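Local coordinates for protein putative streptothricin acetyltransferase (Bacillus anthracis, PDB 3PP9) that probably transfers the acetyl group of acetyl coenzyme A, which it binds, to the antibiotic streptothricin, as a member of the GNAT acetyltransferase family, at residues N143-V146 / A147-K150; K150-K154 / C155-I159; G161-F164 / L165-K168. All coordinates share one frame; numbering follows the deposited sequence.

Interaction 1. Residues N143-V146 / A147-K150. With ACO (acetyl coenzyme *a), chain D.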
loop_
_atom_site.group_PDB
_atom_site.type_symbol
_atom_site.label_atom_id
_atom_site.label_comp_id
_atom_site.label_asym_id
_atom_site.label_seq_id
_atom_site.Cartn_x
_atom_site.Cartn_y
_atom_site.Cartn_z
ATOM N N ASN A 143 -0.470 -11.990 -8.228
ATOM C CA ASN A 143 -0.376 -13.432 -8.102
ATOM C C ASN A 143 -0.301 -14.138 -9.459
ATOM O O ASN A 143 0.053 -15.294 -9.505
ATOM C CB ASN A 143 -1.497 -14.035 -7.254
ATOM C CG ASN A 143 -2.837 -13.961 -7.922
ATOM O OD1 ASN A 143 -3.161 -12.967 -8.567
ATOM N ND2 ASN A 143 -3.662 -14.996 -7.728
ATOM N N ASN A 144 -0.597 -13.436 -10.551
ATOM C CA ASN A 144 -0.475 -14.049 -11.859
ATOM C C ASN A 144 0.898 -13.861 -12.486
ATOM O O ASN A 144 1.086 -14.280 -13.629
ATOM C CB ASN A 144 -1.581 -13.574 -12.827
ATOM C CG ASN A 144 -1.502 -12.107 -13.159
ATOM O OD1 ASN A 144 -0.710 -11.365 -12.592
ATOM N ND2 ASN A 144 -2.334 -11.674 -14.118
ATOM N N ASN A 145 1.846 -13.231 -11.778
ATOM C CA ASN A 145 3.201 -13.068 -12.303
ATOM C C ASN A 145 4.092 -14.067 -11.564
ATOM O O ASN A 145 4.904 -13.701 -10.726
ATOM C CB ASN A 145 3.677 -11.634 -12.132
ATOM C CG ASN A 145 4.930 -11.333 -12.909
ATOM O OD1 ASN A 145 5.589 -12.240 -13.439
ATOM N ND2 ASN A 145 5.250 -10.031 -13.022
ATOM N N VAL A 146 3.904 -15.343 -11.883
ATOM C CA VAL A 146 4.654 -16.417 -11.238
ATOM C C VAL A 146 6.156 -16.304 -11.525
ATOM O O VAL A 146 6.973 -16.549 -10.632
ATOM C CB VAL A 146 4.061 -17.814 -11.569
ATOM C CG1 VAL A 146 4.907 -18.936 -10.948
ATOM C CG2 VAL A 146 2.612 -17.898 -11.068
ATOM N N ALA A 147 6.527 -15.849 -12.716
ATOM C CA ALA A 147 7.946 -15.696 -13.056
ATOM C C ALA A 147 8.594 -14.740 -12.064
ATOM O O ALA A 147 9.656 -15.024 -11.515
ATOM C CB ALA A 147 8.120 -15.135 -14.461
ATOM N N ALA A 148 7.958 -13.594 -11.846
ATOM C CA ALA A 148 8.477 -12.592 -10.905
ATOM C C ALA A 148 8.489 -13.133 -9.473
ATOM O O ALA A 148 9.453 -12.923 -8.722
ATOM C CB ALA A 148 7.658 -11.315 -10.975
ATOM N N CYS A 149 7.424 -13.816 -9.089
ATOM C CA CYS A 149 7.367 -14.382 -7.731
ATOM C C CYS A 149 8.534 -15.344 -7.482
ATOM O O CYS A 149 9.205 -15.259 -6.450
ATOM C CB CYS A 149 6.029 -15.053 -7.460
ATOM S SG CYS A 149 4.632 -13.870 -7.356
ATOM N N LYS A 150 8.779 -16.255 -8.418
ATOM C CA LYS A 150 9.883 -17.210 -8.271
ATOM C C LYS A 150 11.216 -16.474 -8.234
ATOM O O LYS A 150 12.108 -16.837 -7.471
ATOM C CB LYS A 150 9.855 -18.243 -9.389
ATOM C CG LYS A 150 8.673 -19.199 -9.311
ATOM C CD LYS A 150 8.751 -20.072 -8.070
ATOM C CE LYS A 150 7.594 -21.058 -8.010
ATOM N NZ LYS A 150 7.708 -21.988 -6.862
HETATM N N1A ACO D . 10.704 -18.848 -13.381
HETATM C C2A ACO D . 11.410 -19.395 -12.374
HETATM N N3A ACO D . 12.543 -18.858 -11.896
HETATM C C4A ACO D . 13.023 -17.707 -12.433
HETATM C C5A ACO D . 12.309 -17.075 -13.545
HETATM C C6A ACO D . 11.089 -17.724 -14.019
HETATM N N6A ACO D . 10.405 -17.170 -15.039
HETATM N N7A ACO D . 12.992 -15.979 -13.895
HETATM C C8A ACO D . 14.067 -15.907 -13.078
HETATM N N9A ACO D . 14.076 -16.932 -12.205
HETATM C C1B ACO D . 15.106 -17.242 -11.200
HETATM C C2B ACO D . 16.343 -17.724 -11.960
HETATM O O2B ACO D . 16.344 -19.117 -12.301
HETATM C C3B ACO D . 17.471 -17.359 -11.033
HETATM O O3B ACO D . 17.648 -18.406 -10.089
HETATM P P3B ACO D . 19.095 -18.916 -9.612
HETATM O O7A ACO D . 19.721 -17.712 -8.941
HETATM O O8A ACO D . 19.756 -19.334 -10.900
HETATM O O9A ACO D . 18.725 -20.046 -8.672
HETATM C C4B ACO D . 16.966 -16.116 -10.328
HETATM O O4B ACO D . 15.534 -16.119 -10.437
HETATM C C5B ACO D . 17.552 -14.853 -10.947
HETATM O O5B ACO D . 17.014 -14.705 -12.263
HETATM P P1A ACO D . 17.626 -13.632 -13.285
HETATM O O1A ACO D . 18.122 -14.346 -14.521
HETATM O O2A ACO D . 18.570 -12.767 -12.503
HETATM O O3A ACO D . 16.278 -12.808 -13.634
HETATM P P2A ACO D . 15.993 -11.949 -14.948
HETATM O O4A ACO D . 15.263 -12.881 -15.872
HETATM O O5A ACO D . 17.212 -11.226 -15.451
HETATM O O6A ACO D . 14.999 -10.797 -14.406
HETATM C CBP ACO D . 12.700 -10.174 -14.079
HETATM C CCP ACO D . 13.830 -11.106 -13.663
HETATM C CDP ACO D . 11.499 -10.429 -13.178
HETATM C CEP ACO D . 13.161 -8.725 -13.941
HETATM C CAP ACO D . 12.320 -10.434 -15.542
HETATM O OAP ACO D . 11.668 -11.729 -15.645
HETATM C C9P ACO D . 11.371 -9.422 -16.119
HETATM O O9P ACO D . 11.758 -8.349 -16.510
HETATM N N8P ACO D . 10.072 -9.735 -16.207
HETATM C C7P ACO D . 9.074 -8.846 -16.807
HETATM C C6P ACO D . 8.808 -7.601 -16.003
HETATM C C5P ACO D . 8.367 -7.996 -14.622
HETATM O O5P ACO D . 7.590 -8.915 -14.439
HETATM N N4P ACO D . 8.863 -7.303 -13.621
HETATM C C3P ACO D . 8.535 -7.542 -12.228
HETATM C C2P ACO D . 7.190 -6.864 -11.973
HETATM S S1P ACO D . 6.907 -6.577 -10.238
HETATM C C ACO D . 7.846 -5.206 -9.936
HETATM O O ACO D . 8.511 -4.708 -10.820
HETATM C CH3 ACO D . 7.856 -4.631 -8.562
HETATM O O HOH W 1 4.751 -14.755 -14.971
#

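Interaction 2. Residues K150-K154 / C155-I159. With ACO (acetyl coenzyme *a), chain D.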
loop_
_atom_site.group_PDB
_atom_site.type_symbol
_atom_site.label_atom_id
_atom_site.label_comp_id
_atom_site.label_asym_id
_atom_site.label_seq_id
_atom_site.Cartn_x
_atom_site.Cartn_y
_atom_site.Cartn_z
ATOM N N LYS A 150 8.779 -16.255 -8.418
ATOM C CA LYS A 150 9.883 -17.210 -8.271
ATOM C C LYS A 150 11.216 -16.474 -8.234
ATOM O O LYS A 150 12.108 -16.837 -7.471
ATOM C CB LYS A 150 9.855 -18.243 -9.389
ATOM C CG LYS A 150 8.673 -19.199 -9.311
ATOM C CD LYS A 150 8.751 -20.072 -8.070
ATOM C CE LYS A 150 7.594 -21.058 -8.010
ATOM N NZ LYS A 150 7.708 -21.988 -6.862
ATOM N N PHE A 151 11.350 -15.434 -9.049
ATOM C CA PHE A 151 12.572 -14.631 -9.073
ATOM C C PHE A 151 12.813 -13.987 -7.693
ATOM O O PHE A 151 13.914 -14.074 -7.138
ATOM C CB PHE A 151 12.431 -13.539 -10.141
ATOM C CG PHE A 151 13.482 -12.446 -10.055
ATOM C CD1 PHE A 151 14.781 -12.680 -10.455
ATOM C CD2 PHE A 151 13.149 -11.180 -9.610
ATOM C CE1 PHE A 151 15.727 -11.670 -10.378
ATOM C CE2 PHE A 151 14.093 -10.164 -9.533
ATOM C CZ PHE A 151 15.384 -10.412 -9.929
ATOM N N TYR A 152 11.792 -13.353 -7.119
ATOM C CA TYR A 152 11.968 -12.733 -5.791
ATOM C C TYR A 152 12.312 -13.782 -4.731
ATOM O O TYR A 152 13.144 -13.535 -3.846
ATOM C CB TYR A 152 10.756 -11.880 -5.388
ATOM C CG TYR A 152 10.534 -10.724 -6.323
ATOM C CD1 TYR A 152 11.496 -9.748 -6.491
ATOM C CD2 TYR A 152 9.324 -10.562 -6.982
ATOM C CE1 TYR A 152 11.294 -8.682 -7.364
ATOM C CE2 TYR A 152 9.121 -9.498 -7.832
ATOM C CZ TYR A 152 10.106 -8.561 -8.011
ATOM O OH TYR A 152 9.903 -7.492 -8.881
ATOM N N GLU A 153 11.679 -14.943 -4.817
ATOM C CA GLU A 153 11.930 -16.030 -3.871
ATOM C C GLU A 153 13.401 -16.481 -3.958
ATOM O O GLU A 153 14.027 -16.763 -2.939
ATOM C CB GLU A 153 10.974 -17.175 -4.169
ATOM C CG GLU A 153 10.979 -18.286 -3.152
ATOM C CD GLU A 153 10.001 -19.380 -3.519
ATOM O OE1 GLU A 153 10.169 -20.031 -4.575
ATOM O OE2 GLU A 153 9.087 -19.631 -2.718
ATOM N N LYS A 154 13.941 -16.562 -5.175
ATOM C CA LYS A 154 15.340 -16.927 -5.396
ATOM C C LYS A 154 16.293 -15.863 -4.854
ATOM O O LYS A 154 17.414 -16.184 -4.422
ATOM C CB LYS A 154 15.644 -17.194 -6.877
ATOM C CG LYS A 154 15.157 -18.511 -7.420
ATOM C CD LYS A 154 15.902 -19.673 -6.781
ATOM C CE LYS A 154 15.489 -20.996 -7.392
ATOM N NZ LYS A 154 16.188 -22.120 -6.733
ATOM N N CYS A 155 15.837 -14.611 -4.848
ATOM C CA CYS A 155 16.608 -13.481 -4.348
ATOM C C CYS A 155 16.520 -13.305 -2.821
ATOM O O CYS A 155 17.120 -12.378 -2.272
ATOM C CB CYS A 155 16.209 -12.184 -5.073
ATOM S SG CYS A 155 16.683 -12.127 -6.807
ATOM N N GLY A 156 15.778 -14.173 -2.147
ATOM C CA GLY A 156 15.665 -14.116 -0.680
ATOM C C GLY A 156 14.464 -13.427 -0.086
ATOM O O GLY A 156 14.339 -13.315 1.141
ATOM N N PHE A 157 13.557 -12.964 -0.942
ATOM C CA PHE A 157 12.353 -12.302 -0.479
ATOM C C PHE A 157 11.338 -13.312 0.040
ATOM O O PHE A 157 11.310 -14.468 -0.394
ATOM C CB PHE A 157 11.687 -11.524 -1.619
ATOM C CG PHE A 157 12.446 -10.292 -2.078
ATOM C CD1 PHE A 157 13.549 -10.381 -2.925
ATOM C CD2 PHE A 157 12.010 -9.031 -1.710
ATOM C CE1 PHE A 157 14.215 -9.236 -3.359
ATOM C CE2 PHE A 157 12.667 -7.894 -2.145
ATOM C CZ PHE A 157 13.773 -7.987 -2.969
ATOM N N VAL A 158 10.516 -12.863 0.983
ATOM C CA VAL A 158 9.452 -13.680 1.553
ATOM C C VAL A 158 8.144 -12.905 1.473
ATOM O O VAL A 158 8.138 -11.675 1.433
ATOM C CB VAL A 158 9.741 -14.063 3.003
ATOM C CG1 VAL A 158 11.032 -14.874 3.077
ATOM C CG2 VAL A 158 9.824 -12.849 3.863
ATOM N N ILE A 159 7.035 -13.623 1.394
ATOM C CA ILE A 159 5.727 -12.975 1.331
ATOM C C ILE A 159 5.322 -12.501 2.728
ATOM O O ILE A 159 5.294 -13.286 3.682
ATOM C CB ILE A 159 4.655 -13.922 0.823
ATOM C CG1 ILE A 159 4.990 -14.368 -0.601
ATOM C CG2 ILE A 159 3.310 -13.208 0.837
ATOM C CD1 ILE A 159 4.012 -15.374 -1.166
HETATM N N1A ACO D . 10.704 -18.848 -13.381
HETATM C C2A ACO D . 11.410 -19.395 -12.374
HETATM N N3A ACO D . 12.543 -18.858 -11.896
HETATM C C4A ACO D . 13.023 -17.707 -12.433
HETATM C C5A ACO D . 12.309 -17.075 -13.545
HETATM C C6A ACO D . 11.089 -17.724 -14.019
HETATM N N6A ACO D . 10.405 -17.170 -15.039
HETATM N N7A ACO D . 12.992 -15.979 -13.895
HETATM C C8A ACO D . 14.067 -15.907 -13.078
HETATM N N9A ACO D . 14.076 -16.932 -12.205
HETATM C C1B ACO D . 15.106 -17.242 -11.200
HETATM C C2B ACO D . 16.343 -17.724 -11.960
HETATM O O2B ACO D . 16.344 -19.117 -12.301
HETATM C C3B ACO D . 17.471 -17.359 -11.033
HETATM O O3B ACO D . 17.648 -18.406 -10.089
HETATM P P3B ACO D . 19.095 -18.916 -9.612
HETATM O O7A ACO D . 19.721 -17.712 -8.941
HETATM O O8A ACO D . 19.756 -19.334 -10.900
HETATM O O9A ACO D . 18.725 -20.046 -8.672
HETATM C C4B ACO D . 16.966 -16.116 -10.328
HETATM O O4B ACO D . 15.534 -16.119 -10.437
HETATM C C5B ACO D . 17.552 -14.853 -10.947
HETATM O O5B ACO D . 17.014 -14.705 -12.263
HETATM P P1A ACO D . 17.626 -13.632 -13.285
HETATM O O1A ACO D . 18.122 -14.346 -14.521
HETATM O O2A ACO D . 18.570 -12.767 -12.503
HETATM O O3A ACO D . 16.278 -12.808 -13.634
HETATM P P2A ACO D . 15.993 -11.949 -14.948
HETATM O O4A ACO D . 15.263 -12.881 -15.872
HETATM O O5A ACO D . 17.212 -11.226 -15.451
HETATM O O6A ACO D . 14.999 -10.797 -14.406
HETATM C CBP ACO D . 12.700 -10.174 -14.079
HETATM C CCP ACO D . 13.830 -11.106 -13.663
HETATM C CDP ACO D . 11.499 -10.429 -13.178
HETATM C CEP ACO D . 13.161 -8.725 -13.941
HETATM C CAP ACO D . 12.320 -10.434 -15.542
HETATM O OAP ACO D . 11.668 -11.729 -15.645
HETATM C C9P ACO D . 11.371 -9.422 -16.119
HETATM O O9P ACO D . 11.758 -8.349 -16.510
HETATM N N8P ACO D . 10.072 -9.735 -16.207
HETATM C C7P ACO D . 9.074 -8.846 -16.807
HETATM C C6P ACO D . 8.808 -7.601 -16.003
HETATM C C5P ACO D . 8.367 -7.996 -14.622
HETATM O O5P ACO D . 7.590 -8.915 -14.439
HETATM N N4P ACO D . 8.863 -7.303 -13.621
HETATM C C3P ACO D . 8.535 -7.542 -12.228
HETATM C C2P ACO D . 7.190 -6.864 -11.973
HETATM S S1P ACO D . 6.907 -6.577 -10.238
HETATM C C ACO D . 7.846 -5.206 -9.936
HETATM O O ACO D . 8.511 -4.708 -10.820
HETATM C CH3 ACO D . 7.856 -4.631 -8.562
HETATM O O HOH W 2 13.047 -16.481 -0.167
#

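Interaction 3. Residues G161-F164 / L165-K168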
loop_
_atom_site.group_PDB
_atom_site.type_symbol
_atom_site.label_atom_id
_atom_site.label_comp_id
_atom_site.label_asym_id
_atom_site.label_seq_id
_atom_site.Cartn_x
_atom_site.Cartn_y
_atom_site.Cartn_z
ATOM N N GLY A 161 2.461 -10.202 2.982
ATOM C CA GLY A 161 1.052 -9.863 2.960
ATOM C C GLY A 161 0.444 -10.024 1.589
ATOM O O GLY A 161 1.141 -10.317 0.629
ATOM N N PHE A 162 -0.869 -9.851 1.517
ATOM C CA PHE A 162 -1.584 -9.979 0.251
ATOM C C PHE A 162 -2.897 -9.228 0.356
ATOM O O PHE A 162 -3.337 -8.873 1.458
ATOM C CB PHE A 162 -1.735 -11.445 -0.214
ATOM C CG PHE A 162 -2.319 -12.394 0.790
ATOM C CD1 PHE A 162 -3.683 -12.457 1.002
ATOM C CD2 PHE A 162 -1.500 -13.328 1.416
ATOM C CE1 PHE A 162 -4.212 -13.392 1.899
ATOM C CE2 PHE A 162 -2.017 -14.261 2.307
ATOM C CZ PHE A 162 -3.368 -14.287 2.548
ATOM N N ASP A 163 -3.521 -8.978 -0.781
ATOM C CA ASP A 163 -4.771 -8.241 -0.787
ATOM C C ASP A 163 -5.638 -8.712 -1.958
ATOM O O ASP A 163 -5.251 -8.597 -3.125
ATOM C CB ASP A 163 -4.484 -6.745 -0.847
ATOM C CG ASP A 163 -5.693 -5.910 -0.574
ATOM O OD1 ASP A 163 -6.734 -6.165 -1.209
ATOM O OD2 ASP A 163 -5.569 -4.968 0.258
ATOM N N PHE A 164 -6.816 -9.205 -1.610
ATOM C CA PHE A 164 -7.787 -9.736 -2.566
ATOM C C PHE A 164 -8.742 -8.724 -3.178
ATOM O O PHE A 164 -9.430 -9.064 -4.155
ATOM C CB PHE A 164 -8.722 -10.764 -1.894
ATOM C CG PHE A 164 -8.024 -11.946 -1.299
ATOM C CD1 PHE A 164 -7.320 -12.824 -2.098
ATOM C CD2 PHE A 164 -8.179 -12.246 0.043
ATOM C CE1 PHE A 164 -6.693 -13.950 -1.553
ATOM C CE2 PHE A 164 -7.568 -13.376 0.596
ATOM C CZ PHE A 164 -6.821 -14.227 -0.222
ATOM N N LEU A 165 -8.808 -7.511 -2.642
ATOM C CA LEU A 165 -9.764 -6.543 -3.144
ATOM C C LEU A 165 -9.195 -5.291 -3.774
ATOM O O LEU A 165 -9.917 -4.607 -4.504
ATOM C CB LEU A 165 -10.711 -6.133 -2.007
ATOM C CG LEU A 165 -11.569 -7.257 -1.401
ATOM C CD1 LEU A 165 -12.473 -6.738 -0.281
ATOM C CD2 LEU A 165 -12.424 -7.929 -2.453
ATOM N N VAL A 166 -7.926 -4.995 -3.541
ATOM C CA VAL A 166 -7.381 -3.730 -4.065
ATOM C C VAL A 166 -7.561 -3.614 -5.598
ATOM O O VAL A 166 -7.975 -2.564 -6.123
ATOM C CB VAL A 166 -5.967 -3.463 -3.582
ATOM C CG1 VAL A 166 -4.949 -4.447 -4.179
ATOM C CG2 VAL A 166 -5.584 -1.982 -3.868
ATOM N N TYR A 167 -7.348 -4.716 -6.307
ATOM C CA TYR A 167 -7.506 -4.685 -7.778
ATOM C C TYR A 167 -8.931 -4.559 -8.315
ATOM O O TYR A 167 -9.119 -4.199 -9.498
ATOM C CB TYR A 167 -6.772 -5.851 -8.446
ATOM C CG TYR A 167 -5.284 -5.651 -8.490
ATOM C CD1 TYR A 167 -4.725 -4.796 -9.432
ATOM C CD2 TYR A 167 -4.431 -6.333 -7.646
ATOM C CE1 TYR A 167 -3.371 -4.590 -9.494
ATOM C CE2 TYR A 167 -3.051 -6.134 -7.707
ATOM C CZ TYR A 167 -2.533 -5.258 -8.630
ATOM O OH TYR A 167 -1.171 -5.050 -8.710
ATOM N N LYS A 168 -9.920 -4.840 -7.472
ATOM C CA LYS A 168 -11.326 -4.730 -7.833
ATOM C C LYS A 168 -11.697 -3.316 -8.250
ATOM O O LYS A 168 -12.653 -3.114 -8.990
ATOM C CB LYS A 168 -12.197 -5.073 -6.624
ATOM C CG LYS A 168 -12.100 -6.508 -6.143
ATOM C CD LYS A 168 -12.728 -7.448 -7.155
ATOM C CE LYS A 168 -12.699 -8.884 -6.671
ATOM N NZ LYS A 168 -13.411 -9.755 -7.636
HETATM O O HOH W 3 -6.689 -7.464 -5.334
#

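Interaction 1. Residues N143-V146 / A147-K150
The methyl of Ala148 lies over one face of the Asn145 carboxamide, with CB only 3.3 Å from Asn145 CG, while the amide nitrogen reaches out to the cofactor. Asn145 ND2 donates to the pantetheine carbonyl atom O5P of acetyl coenzyme A over 3.0 Å, almost straight at 170°. A second flat group, the adenine of the cofactor, has Lys150 CB above its face, 3.6 Å from C2A, and Ala147 CB close to its amino nitrogen N6A at 3.1 Å. Small alanines suit this helix start because the cofactor and the amide press against it.

Asn145 occupies the N-cap. With CG anti to the backbone N (chi1 -168°), OD1 turns back to accept from Ala148 N at 3.2 Å, the donor standing well above the carbonyl plane. A water accepts from Ala147 N and lies within hydrogen-bonding distance of the same OD1. Normal helical bonds then begin: Cys149 N to Asn145 O, and Lys150 N to Val146 O at 2.9 Å. Val146 and Lys150 run side by side, and in one of its two conformers the lysine amine reaches Tyr45 OH. The side chain of Asn145 also lies about 3 Å from a bound potassium ion. An asparagine that caps this helix while holding the pantetheine arm is characteristic of the GNAT acetyl coenzyme A site.

Interaction 2. Residues K150-K154 / C155-I159
Cys155 and Phe151 meet through complementary torsions: Phe151 CG is anti to its own amide nitrogen (chi1 167°), whereas Cys155 SG turns back beside its backbone N, which lays the sulfur over the phenyl face. SG stands 4.0 Å from the centroid of the Phe151 ring, 22° off the normal. The opposite face carries the pantetheine atom CCP, and O5B approaches at the ring edge; the phenyl is thus clamped between cysteine and cofactor.

One residue along, Tyr152 directs an edge at the face of Phe157 in a T-shaped pair, with ring centroids 5.4 Å apart and planes at 68°. The tyrosine continues to the thioester, where OH lies 3.4 Å from S1P. Many GNAT enzymes place a tyrosine here that is thought to protonate the departing thiolate, and the position of Tyr152 is consistent with that. Lys154 bends its chain alongside the ribose and the 3'-phosphate, CD coming to 3.4 Å from O9A.

The backbone ends the helix in a Schellman motif. Phe157 N donates to Tyr152 O at 3.0 Å, and Gly156 N to Glu153 O at 3.2 Å. Gly156 makes the reversal with positive phi, where a CB would jam against the preceding carbonyl oxygen. The apolar contact of Tyr152 CB with Phe157 CB flanks the motif, and a water bridges Glu153 O and Phe157 O, the latter at 2.7 Å.

Helix 146-154 thereby turns into strand 158-163, outermost in the sheet of this chain. Beneath it, Phe151 and Tyr152 rest on Ile106 of strand 101-108, and Phe157 packs on Leu139, Trp181 and Leu183 of strands 136-142 and 178-184; Val158 meets Leu165 of the second subunit.

Interaction 3. Residues G161-F164 / L165-K168
Asp163 OD1 is gripped by two successive amides, Leu165 N and Val166 N, each at 2.9 Å. The two donors come from different directions: the Leu165 amide meets the oxygen nearly head-on, whereas that of Val166 arrives from above the carboxylate plane. Their N-H...O angles, 149° and 146°, show moderate bending, as may be expected when two neighbouring amides share one acceptor. Aspartate suits the place because its side chain is short, and chi1 of -168° sets CG opposite the residue's own amide nitrogen, delivering the oxygen straight back over the turn.

Apolar parts fill in around this pair of bonds. Val166 crosses the aspartate at about a right angle, its CB 3.7 Å from Asp163 OD1 and CG1 wedged between its own N and carbonyl carbon. Leu165 folds over the preceding peptide, with CD2 3.6 Å from Phe164 O.

The bond from Asp163 OD1 to the amide two residues on makes this an Asx turn, here extended to the third residue, and it leads strand 158-163 out of the sheet into the 3-10 turn at 166-168. That turn is fastened by Lys168 N donating to Leu165 O at 3.0 Å. A water bridges the two elements, donating to Asp163 O at 2.9 Å and accepting from Tyr167 N at 3.0 Å.

The two amides donating to OD1 would probably favour the charged form of this buried carboxylate. Farther out, the dimer holds the aspartate: OD2 is hydrogen-bonded to Tyr182 OH of the second subunit. Residues Gly161 to Asp163 pair antiparallel with a strand of that subunit, continuing the sheet across the interface. Within the chain, Lys168 NZ in one of its two conformers forms a salt bridge with Asp175, and Tyr167 OH bonds to Glu140.

Overall arrangement
The three contacts follow the chain from the start of helix 146-154, through its end, to the far end of strand 158-163. Interactions 1 and 2 share Lys150, have centres about 10 Å apart and both touch acetyl coenzyme A: the first holds the pantetheine carbonyl and the adenine, the second the pyrophosphate region, the 3'-phosphate side and the thioester. Interaction 3 lies away from the cofactor contacts and belongs to the dimer interface. Its centre is about 20 Å from that of interaction 2 but about 15 Å from that of interaction 1, since the strand runs back roughly antiparallel to the helix; the nearest atoms of interactions 1 and 3 are about 6 Å apart without touching.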